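Local coordinates for DUF1573 domain-containing protein (Porphyromonas gingivalis, PDB 2QSV) that is of unknown function, possibly a cysteine-type peptidase, and is represented here by a C-terminal part that folds as two Ig-like domains, at residues Pro13-Glu18 with Leu65-Pro70; Thr124-Gly129 with Leu179-Asp184; Leu150-Val155 with Gly175-Arg180. All coordinates share one frame; numbering follows the deposited sequence.

Contact 1: residues Pro13-Glu18 with Leu65-Pro70; sequences PISMPE and LSLAVP
Ser15 meets Leu67, and Pro17 meets Val69, at one end of the first of the two Ig-like beta-sandwich domains, where the loop between strands 9-11 and 22-29 lies against the end of strand 61-67 and the residues that follow it. The first pair is a polar tip on a methyl group: Ser15 OG stands 3.6 Å from Leu67 CD2, and Ser15 CB is only slightly farther from the same methyl, at 3.9 Å. Leu67 brings that branch across with CG anti to its own backbone N (chi1 -172°).

The second pair uses backbone on one side and side chain on the other. Pro17 O lies 3.6 Å from Val69 CB, with Val69 CG2 a little behind, while the proline ring itself comes no nearer than a loose 4.5 Å from its CB to Val69 CG1. What ties the two segments together here is water. One water donates to Pro17 O and accepts from Val69 N, its oxygen 2.9 Å from that nitrogen; a second donates to Pro17 O, at 2.9 Å, and to Val69 O. The carbonyl of Pro17 therefore receives two water bonds, and both backbone polar atoms of Val69 are tied to it through solvent rather than directly.

Further out, strand 94-105 backs the contact: Leu103 touches both Ser15 and Leu67, and Leu105 touches Val69. Ser15 is fixed through its main chain to Pro104 and Val106, and Leu67 to Gly21. The hydroxyl of Ser15 is also pinned within its own loop, because OG donates to Pro13 O at 2.7 Å, approaching from above the carbonyl plane, 40° out of it.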
loop_
_atom_site.group_PDB
_atom_site.type_symbol
_atom_site.label_atom_id
_atom_site.label_comp_id
_atom_site.label_asym_id
_atom_site.label_seq_id
_atom_site.Cartn_x
_atom_site.Cartn_y
_atom_site.Cartn_z
ATOM N N PRO A 13 -4.219 -0.706 9.681
ATOM C CA PRO A 13 -3.538 -1.958 10.050
ATOM C C PRO A 13 -4.011 -3.140 9.148
ATOM O O PRO A 13 -5.089 -3.056 8.527
ATOM C CB PRO A 13 -3.950 -2.192 11.503
ATOM C CG PRO A 13 -5.179 -1.325 11.728
ATOM C CD PRO A 13 -5.092 -0.180 10.746
ATOM N N ILE A 14 -3.234 -4.220 9.117
ATOM C CA ILE A 14 -3.701 -5.507 8.560
ATOM C C ILE A 14 -5.090 -5.776 9.104
ATOM O O ILE A 14 -5.311 -5.744 10.328
ATOM C CB ILE A 14 -2.821 -6.667 8.984
ATOM C CG1 ILE A 14 -1.364 -6.366 8.612
ATOM C CG2 ILE A 14 -3.324 -8.003 8.338
ATOM C CD1 ILE A 14 -0.356 -7.073 9.485
ATOM N N SER A 15 -6.035 -5.997 8.197
ATOM C CA SER A 15 -7.443 -6.122 8.575
ATOM C C SER A 15 -8.146 -7.244 7.861
ATOM O O SER A 15 -7.851 -7.526 6.685
ATOM C CB SER A 15 -8.211 -4.849 8.191
ATOM O OG SER A 15 -7.699 -3.709 8.837
HETATM N N MSE A 16 -9.115 -7.830 8.566
HETATM C CA MSE A 16 -10.098 -8.733 7.970
HETATM C C MSE A 16 -11.371 -7.961 7.586
HETATM O O MSE A 16 -11.584 -6.838 8.070
HETATM C CB MSE A 16 -10.407 -9.865 8.924
HETATM C CG MSE A 16 -9.203 -10.720 9.204
HETATM SE SE MSE A 16 -9.685 -12.063 10.512
HETATM C CE MSE A 16 -8.067 -13.111 10.478
ATOM N N PRO A 17 -12.204 -8.528 6.679
ATOM C CA PRO A 17 -13.320 -7.723 6.168
ATOM C C PRO A 17 -14.235 -7.117 7.219
ATOM O O PRO A 17 -14.823 -6.080 6.960
ATOM C CB PRO A 17 -14.111 -8.714 5.319
ATOM C CG PRO A 17 -13.089 -9.686 4.853
ATOM C CD PRO A 17 -12.137 -9.853 6.029
ATOM N N GLU A 18 -14.366 -7.760 8.379
ATOM C CA GLU A 18 -15.254 -7.270 9.438
ATOM C C GLU A 18 -14.583 -6.339 10.447
ATOM O O GLU A 18 -15.256 -5.785 11.334
ATOM C CB GLU A 18 -15.898 -8.440 10.191
ATOM C CG GLU A 18 -16.928 -9.226 9.370
ATOM C CD GLU A 18 -18.222 -8.430 9.055
ATOM O OE1 GLU A 18 -18.179 -7.171 8.950
ATOM O OE2 GLU A 18 -19.299 -9.076 8.894
ATOM N N LEU A 65 -10.956 8.793 9.046
ATOM C CA LEU A 65 -11.464 7.855 8.064
ATOM C C LEU A 65 -11.694 6.517 8.760
ATOM O O LEU A 65 -10.746 5.882 9.237
ATOM C CB LEU A 65 -10.462 7.702 6.916
ATOM C CG LEU A 65 -10.177 8.841 5.929
ATOM C CD1 LEU A 65 -9.699 10.149 6.582
ATOM C CD2 LEU A 65 -9.123 8.339 4.956
ATOM N N SER A 66 -12.956 6.116 8.826
ATOM C CA SER A 66 -13.350 4.813 9.350
ATOM C C SER A 66 -13.303 3.747 8.279
ATOM O O SER A 66 -13.766 3.963 7.157
ATOM C CB SER A 66 -14.783 4.855 9.878
ATOM O OG SER A 66 -14.848 5.663 11.032
ATOM N N LEU A 67 -12.810 2.572 8.660
ATOM C CA LEU A 67 -12.769 1.444 7.774
ATOM C C LEU A 67 -14.161 0.897 7.558
ATOM O O LEU A 67 -14.879 0.621 8.506
ATOM C CB LEU A 67 -11.848 0.347 8.346
ATOM C CG LEU A 67 -11.544 -0.845 7.435
ATOM C CD1 LEU A 67 -10.848 -0.452 6.104
ATOM C CD2 LEU A 67 -10.695 -1.874 8.226
ATOM N N ALA A 68 -14.514 0.707 6.296
ATOM C CA ALA A 68 -15.787 0.117 5.923
ATOM C C ALA A 68 -15.552 -0.747 4.691
ATOM O O ALA A 68 -15.706 -0.274 3.580
ATOM C CB ALA A 68 -16.839 1.247 5.631
ATOM N N VAL A 69 -15.139 -1.999 4.882
ATOM C CA VAL A 69 -14.771 -2.826 3.739
ATOM C C VAL A 69 -16.042 -3.231 2.995
ATOM O O VAL A 69 -16.952 -3.765 3.602
ATOM C CB VAL A 69 -13.935 -4.111 4.113
ATOM C CG1 VAL A 69 -13.699 -5.000 2.857
ATOM C CG2 VAL A 69 -12.619 -3.749 4.777
ATOM N N PRO A 70 -16.098 -2.974 1.681
ATOM C CA PRO A 70 -17.233 -3.463 0.908
ATOM C C PRO A 70 -17.362 -4.983 1.010
ATOM O O PRO A 70 -16.360 -5.714 0.927
ATOM C CB PRO A 70 -16.895 -3.051 -0.531
ATOM C CG PRO A 70 -15.932 -1.964 -0.407
ATOM C CD PRO A 70 -15.147 -2.225 0.845
HETATM O O HOH W 1 -14.981 -3.111 7.557
HETATM O O HOH W 2 -16.923 -6.347 5.048
#

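Contact 2: residues Thr124-Gly129 with Leu179-Asp184; sequences TYLDMG and LRIAVD
Between Leu126 and Met128, the two residues of 124-129 that reach across to Ile181 and Val183, the flat carboxylate of Asp127 is turned back on its own strand. Gly129 N donates to Asp127 OD1 over 3.1 Å with an N-H...O angle of 156°, arriving on the anti side and 34° out of the carboxylate plane. The bond closes an Asx turn at the place where Gly129 takes a positive phi.

The contact itself is made of aliphatic chains and one selenium. Leu126 and Ile181 reach toward each other tip to tip, Leu126 CD2 lying 4.2 Å from Ile181 CD1. Met128, modelled as selenomethionine, behaves differently: it slides past Val183 in the opposite direction, and its SE comes within 3.7 Å of Val183 CG2. The chain of Met128 is extended as far as SE and then bends (chi3 53°), which leaves the selenium, not the end methyl, as the atom nearest Val183.

Strand 136-144 flanks both pairs, with Ala138 on Leu126, Thr136 on Met128 and Ile140 on Ile181. Leu162, which belongs to the sodium site together with Thr157 and Asn159, touches Ile181 and Val183; the side chain of Val183 is about 10 Å from the ion. Directly after Val183 the strand ends and Asp184 becomes the N-cap of helix 185-190.

Strand 125-130 runs parallel to 211-219 at the edge of one sheet, while 120-121 pairs with the other: the split first strand of an Ig-like sandwich, here packed across the interior on strand 176-183.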
loop_
_atom_site.group_PDB
_atom_site.type_symbol
_atom_site.label_atom_id
_atom_site.label_comp_id
_atom_site.label_asym_id
_atom_site.label_seq_id
_atom_site.Cartn_x
_atom_site.Cartn_y
_atom_site.Cartn_z
ATOM N N THR A 124 13.326 -14.334 2.507
ATOM C CA THR A 124 12.792 -12.995 2.802
ATOM C C THR A 124 13.864 -11.885 2.879
ATOM O O THR A 124 13.598 -10.780 3.331
ATOM C CB THR A 124 11.877 -13.002 4.028
ATOM O OG1 THR A 124 12.553 -13.636 5.114
ATOM C CG2 THR A 124 10.546 -13.762 3.708
ATOM N N TYR A 125 15.062 -12.204 2.416
ATOM C CA TYR A 125 16.175 -11.283 2.432
ATOM C C TYR A 125 16.976 -11.537 1.178
ATOM O O TYR A 125 17.518 -12.619 0.988
ATOM C CB TYR A 125 17.027 -11.500 3.686
ATOM C CG TYR A 125 18.174 -10.478 3.833
ATOM C CD1 TYR A 125 17.982 -9.265 4.485
ATOM C CD2 TYR A 125 19.445 -10.748 3.320
ATOM C CE1 TYR A 125 19.048 -8.328 4.641
ATOM C CE2 TYR A 125 20.512 -9.825 3.459
ATOM C CZ TYR A 125 20.299 -8.622 4.120
ATOM O OH TYR A 125 21.357 -7.718 4.259
ATOM N N LEU A 126 17.032 -10.558 0.301
ATOM C CA LEU A 126 17.799 -10.699 -0.909
ATOM C C LEU A 126 18.752 -9.500 -1.069
ATOM O O LEU A 126 18.310 -8.369 -1.289
ATOM C CB LEU A 126 16.861 -10.795 -2.146
ATOM C CG LEU A 126 17.548 -10.754 -3.530
ATOM C CD1 LEU A 126 18.468 -11.962 -3.767
ATOM C CD2 LEU A 126 16.522 -10.672 -4.681
ATOM N N ASP A 127 20.055 -9.753 -0.993
ATOM C CA ASP A 127 21.025 -8.682 -1.249
ATOM C C ASP A 127 21.572 -8.888 -2.636
ATOM O O ASP A 127 22.311 -9.845 -2.881
ATOM C CB ASP A 127 22.149 -8.673 -0.185
ATOM C CG ASP A 127 23.029 -7.385 -0.237
ATOM O OD1 ASP A 127 23.078 -6.659 -1.269
ATOM O OD2 ASP A 127 23.670 -7.112 0.794
HETATM N N MSE A 128 21.181 -8.027 -3.569
HETATM C CA MSE A 128 21.633 -8.165 -4.951
HETATM C C MSE A 128 23.047 -7.645 -5.240
HETATM O O MSE A 128 23.545 -7.773 -6.365
HETATM C CB MSE A 128 20.634 -7.529 -5.887
HETATM C CG MSE A 128 19.279 -8.174 -5.730
HETATM SE SE MSE A 128 18.045 -7.490 -6.981
HETATM C CE MSE A 128 18.949 -7.731 -8.640
ATOM N N GLY A 129 23.697 -7.105 -4.223
ATOM C CA GLY A 129 25.024 -6.523 -4.370
ATOM C C GLY A 129 25.073 -5.283 -5.255
ATOM O O GLY A 129 24.111 -4.504 -5.332
ATOM N N LEU A 179 9.021 -15.946 -8.139
ATOM C CA LEU A 179 8.803 -14.493 -8.056
ATOM C C LEU A 179 9.887 -13.838 -8.864
ATOM O O LEU A 179 11.049 -13.969 -8.541
ATOM C CB LEU A 179 8.872 -14.027 -6.593
ATOM C CG LEU A 179 8.561 -12.537 -6.309
ATOM C CD1 LEU A 179 7.147 -12.170 -6.707
ATOM C CD2 LEU A 179 8.809 -12.303 -4.821
ATOM N N ARG A 180 9.549 -13.190 -9.973
ATOM C CA ARG A 180 10.623 -12.619 -10.792
ATOM C C ARG A 180 10.829 -11.165 -10.342
ATOM O O ARG A 180 9.934 -10.390 -10.435
ATOM C CB ARG A 180 10.237 -12.561 -12.272
ATOM C CG ARG A 180 9.664 -13.868 -12.826
ATOM C CD ARG A 180 10.685 -14.859 -13.029
ATOM N NE ARG A 180 10.145 -16.018 -13.768
ATOM C CZ ARG A 180 10.922 -16.950 -14.310
ATOM N NH1 ARG A 180 12.232 -16.805 -14.220
ATOM N NH2 ARG A 180 10.410 -18.022 -14.923
ATOM N N ILE A 181 12.039 -10.828 -9.936
ATOM C CA ILE A 181 12.377 -9.525 -9.368
ATOM C C ILE A 181 13.331 -8.837 -10.365
ATOM O O ILE A 181 14.172 -9.485 -11.002
ATOM C CB ILE A 181 13.021 -9.727 -7.978
ATOM C CG1 ILE A 181 11.966 -10.329 -7.038
ATOM C CG2 ILE A 181 13.654 -8.405 -7.389
ATOM C CD1 ILE A 181 12.550 -11.086 -5.863
ATOM N N ALA A 182 13.135 -7.534 -10.562
ATOM C CA ALA A 182 14.091 -6.729 -11.343
ATOM C C ALA A 182 14.369 -5.382 -10.638
ATOM O O ALA A 182 13.429 -4.750 -10.112
ATOM C CB ALA A 182 13.597 -6.523 -12.784
ATOM N N VAL A 183 15.645 -5.009 -10.544
ATOM C CA VAL A 183 16.057 -3.696 -10.000
ATOM C C VAL A 183 16.688 -2.870 -11.135
ATOM O O VAL A 183 17.546 -3.375 -11.853
ATOM C CB VAL A 183 16.971 -3.801 -8.752
ATOM C CG1 VAL A 183 17.580 -2.381 -8.324
ATOM C CG2 VAL A 183 16.195 -4.394 -7.607
ATOM N N ASP A 184 16.200 -1.633 -11.317
ATOM C CA ASP A 184 16.640 -0.732 -12.386
ATOM C C ASP A 184 17.594 0.321 -11.788
ATOM O O ASP A 184 17.135 1.272 -11.131
ATOM C CB ASP A 184 15.425 -0.068 -13.064
ATOM C CG ASP A 184 15.766 0.621 -14.431
ATOM O OD1 ASP A 184 16.942 0.961 -14.723
ATOM O OD2 ASP A 184 14.817 0.844 -15.217
#

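Contact 3: residues Leu150-Val155 with Gly175-Arg180; sequences LRLHSV and GSTLLR
Val155 and Leu179 sit on strands of opposite sheets, their CA atoms 9.3 Å apart, so segments 150-155 and 175-180 touch through side chains and not by backbone pairing. The closest touch is methyl on methyl, Val155 CG1 to Leu179 CD1 at 3.9 Å. These two side chains slide past one another in opposite directions instead of meeting head-on. Val155 CG1 is itself anti to the backbone N (chi1 173°); in Leu179 it is CG, the carbon bearing the touching CD1, that is anti (chi1 -176°).

A second, looser pair lies farther along, where Leu152 CD1 is 4.5 Å from Thr177 CG2. The threonine turns its methyl to the interior, while its OG1 makes a weak hydrogen bond with Arg168 N.

Leu152 and Val155 are three residues apart and would normally face opposite sides of a strand. The classic beta bulge at His153 and Ser154, both set against Ile203, takes up the extra residue and lets both point inward.

Ile142 touches Leu152 and Leu179, and Ala164 touches Val155 and Leu179, so neighbouring strands of the Leu179 sheet complete the layer. On the outer side of that sheet, Arg180 makes a salt bridge with Asp167. Together these pairs form part of the hydrophobic core between the two facing sheets of an Ig-like beta sandwich.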
loop_
_atom_site.group_PDB
_atom_site.type_symbol
_atom_site.label_atom_id
_atom_site.label_comp_id
_atom_site.label_asym_id
_atom_site.label_seq_id
_atom_site.Cartn_x
_atom_site.Cartn_y
_atom_site.Cartn_z
ATOM N N LEU A 150 -2.007 -22.391 -1.898
ATOM C CA LEU A 150 -1.481 -21.098 -1.484
ATOM C C LEU A 150 -1.864 -20.094 -2.540
ATOM O O LEU A 150 -1.542 -20.294 -3.731
ATOM C CB LEU A 150 0.032 -21.173 -1.356
ATOM C CG LEU A 150 0.809 -19.869 -1.027
ATOM C CD1 LEU A 150 0.472 -19.359 0.394
ATOM C CD2 LEU A 150 2.346 -20.134 -1.181
ATOM N N ARG A 151 -2.582 -19.044 -2.129
ATOM C CA ARG A 151 -3.011 -17.988 -3.014
ATOM C C ARG A 151 -2.274 -16.680 -2.738
ATOM O O ARG A 151 -2.175 -16.281 -1.571
ATOM C CB ARG A 151 -4.508 -17.756 -2.812
ATOM C CG ARG A 151 -5.364 -18.988 -3.185
ATOM C CD ARG A 151 -6.846 -18.727 -2.862
ATOM N NE ARG A 151 -7.562 -19.998 -2.806
ATOM C CZ ARG A 151 -7.836 -20.743 -3.878
ATOM N NH1 ARG A 151 -7.454 -20.345 -5.089
ATOM N NH2 ARG A 151 -8.482 -21.897 -3.751
ATOM N N LEU A 152 -1.762 -16.048 -3.786
ATOM C CA LEU A 152 -1.034 -14.795 -3.662
ATOM C C LEU A 152 -2.003 -13.721 -4.080
ATOM O O LEU A 152 -2.213 -13.507 -5.277
ATOM C CB LEU A 152 0.232 -14.771 -4.539
ATOM C CG LEU A 152 1.224 -15.914 -4.449
ATOM C CD1 LEU A 152 2.476 -15.669 -5.327
ATOM C CD2 LEU A 152 1.622 -16.295 -3.011
ATOM N N HIS A 153 -2.674 -13.123 -3.099
ATOM C CA HIS A 153 -3.688 -12.141 -3.396
ATOM C C HIS A 153 -3.107 -10.862 -3.991
ATOM O O HIS A 153 -3.724 -10.248 -4.844
ATOM C CB HIS A 153 -4.491 -11.801 -2.149
ATOM C CG HIS A 153 -5.116 -12.973 -1.499
ATOM N ND1 HIS A 153 -5.947 -13.840 -2.178
ATOM C CD2 HIS A 153 -5.063 -13.416 -0.218
ATOM C CE1 HIS A 153 -6.398 -14.751 -1.337
ATOM N NE2 HIS A 153 -5.876 -14.517 -0.142
ATOM N N SER A 154 -1.947 -10.428 -3.511
ATOM C CA SER A 154 -1.285 -9.268 -4.137
ATOM C C SER A 154 0.212 -9.328 -3.880
ATOM O O SER A 154 0.650 -9.924 -2.900
ATOM C CB SER A 154 -1.879 -7.929 -3.606
ATOM O OG SER A 154 -1.655 -7.829 -2.219
ATOM N N VAL A 155 0.989 -8.717 -4.772
ATOM C CA VAL A 155 2.422 -8.644 -4.640
ATOM C C VAL A 155 2.734 -7.205 -5.017
ATOM O O VAL A 155 2.558 -6.820 -6.164
ATOM C CB VAL A 155 3.205 -9.639 -5.568
ATOM C CG1 VAL A 155 4.694 -9.359 -5.481
ATOM C CG2 VAL A 155 2.946 -11.166 -5.172
ATOM N N GLY A 175 4.018 -27.640 -4.226
ATOM C CA GLY A 175 4.465 -26.945 -5.414
ATOM C C GLY A 175 5.176 -25.627 -5.126
ATOM O O GLY A 175 5.298 -25.196 -3.969
ATOM N N SER A 176 5.657 -24.998 -6.187
ATOM C CA SER A 176 6.323 -23.709 -6.057
ATOM C C SER A 176 6.140 -22.881 -7.326
ATOM O O SER A 176 5.711 -23.398 -8.397
ATOM C CB SER A 176 7.791 -23.898 -5.710
ATOM O OG SER A 176 8.477 -24.435 -6.819
ATOM N N THR A 177 6.453 -21.597 -7.214
ATOM C CA THR A 177 6.428 -20.695 -8.365
ATOM C C THR A 177 7.631 -19.745 -8.224
ATOM O O THR A 177 8.208 -19.619 -7.144
ATOM C CB THR A 177 5.067 -19.974 -8.533
ATOM O OG1 THR A 177 5.003 -19.389 -9.822
ATOM C CG2 THR A 177 4.795 -18.837 -7.467
ATOM N N LEU A 178 8.042 -19.119 -9.308
ATOM C CA LEU A 178 9.101 -18.102 -9.199
ATOM C C LEU A 178 8.479 -16.717 -9.074
ATOM O O LEU A 178 7.502 -16.392 -9.761
ATOM C CB LEU A 178 10.013 -18.168 -10.430
ATOM C CG LEU A 178 10.900 -19.396 -10.425
ATOM C CD1 LEU A 178 11.799 -19.419 -11.639
ATOM C CD2 LEU A 178 11.714 -19.394 -9.170
ATOM N N LEU A 179 9.021 -15.946 -8.139
ATOM C CA LEU A 179 8.803 -14.493 -8.056
ATOM C C LEU A 179 9.887 -13.838 -8.864
ATOM O O LEU A 179 11.049 -13.969 -8.541
ATOM C CB LEU A 179 8.872 -14.027 -6.593
ATOM C CG LEU A 179 8.561 -12.537 -6.309
ATOM C CD1 LEU A 179 7.147 -12.170 -6.707
ATOM C CD2 LEU A 179 8.809 -12.303 -4.821
ATOM N N ARG A 180 9.549 -13.190 -9.973
ATOM C CA ARG A 180 10.623 -12.619 -10.792
ATOM C C ARG A 180 10.829 -11.165 -10.342
ATOM O O ARG A 180 9.934 -10.390 -10.435
ATOM C CB ARG A 180 10.237 -12.561 -12.272
ATOM C CG ARG A 180 9.664 -13.868 -12.826
ATOM C CD ARG A 180 10.685 -14.859 -13.029
ATOM N NE ARG A 180 10.145 -16.018 -13.768
ATOM C CZ ARG A 180 10.922 -16.950 -14.310
ATOM N NH1 ARG A 180 12.232 -16.805 -14.220
ATOM N NH2 ARG A 180 10.410 -18.022 -14.923
#

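Contacts 2 and 3 share strand 176-183 and place it against two different strands of the facing sheet: 125-130, an outermost strand, and 150-157, farther in. Their centres are 15 Å apart, both are apolar, and contact 3 is the more buried. Contact 1 belongs to the other domain, 31 Å from contact 2 between centres, and closes along the chain before either of them begins. Its segments are mostly loop at a sandwich end, partly open to solvent, so water-bridged backbone adds to sparse side-chain packing, where the other two rely on aliphatic groups and a selenium. Strands 61-67 and 176-183 occupy equivalent positions in the matching strand orders of the two domains.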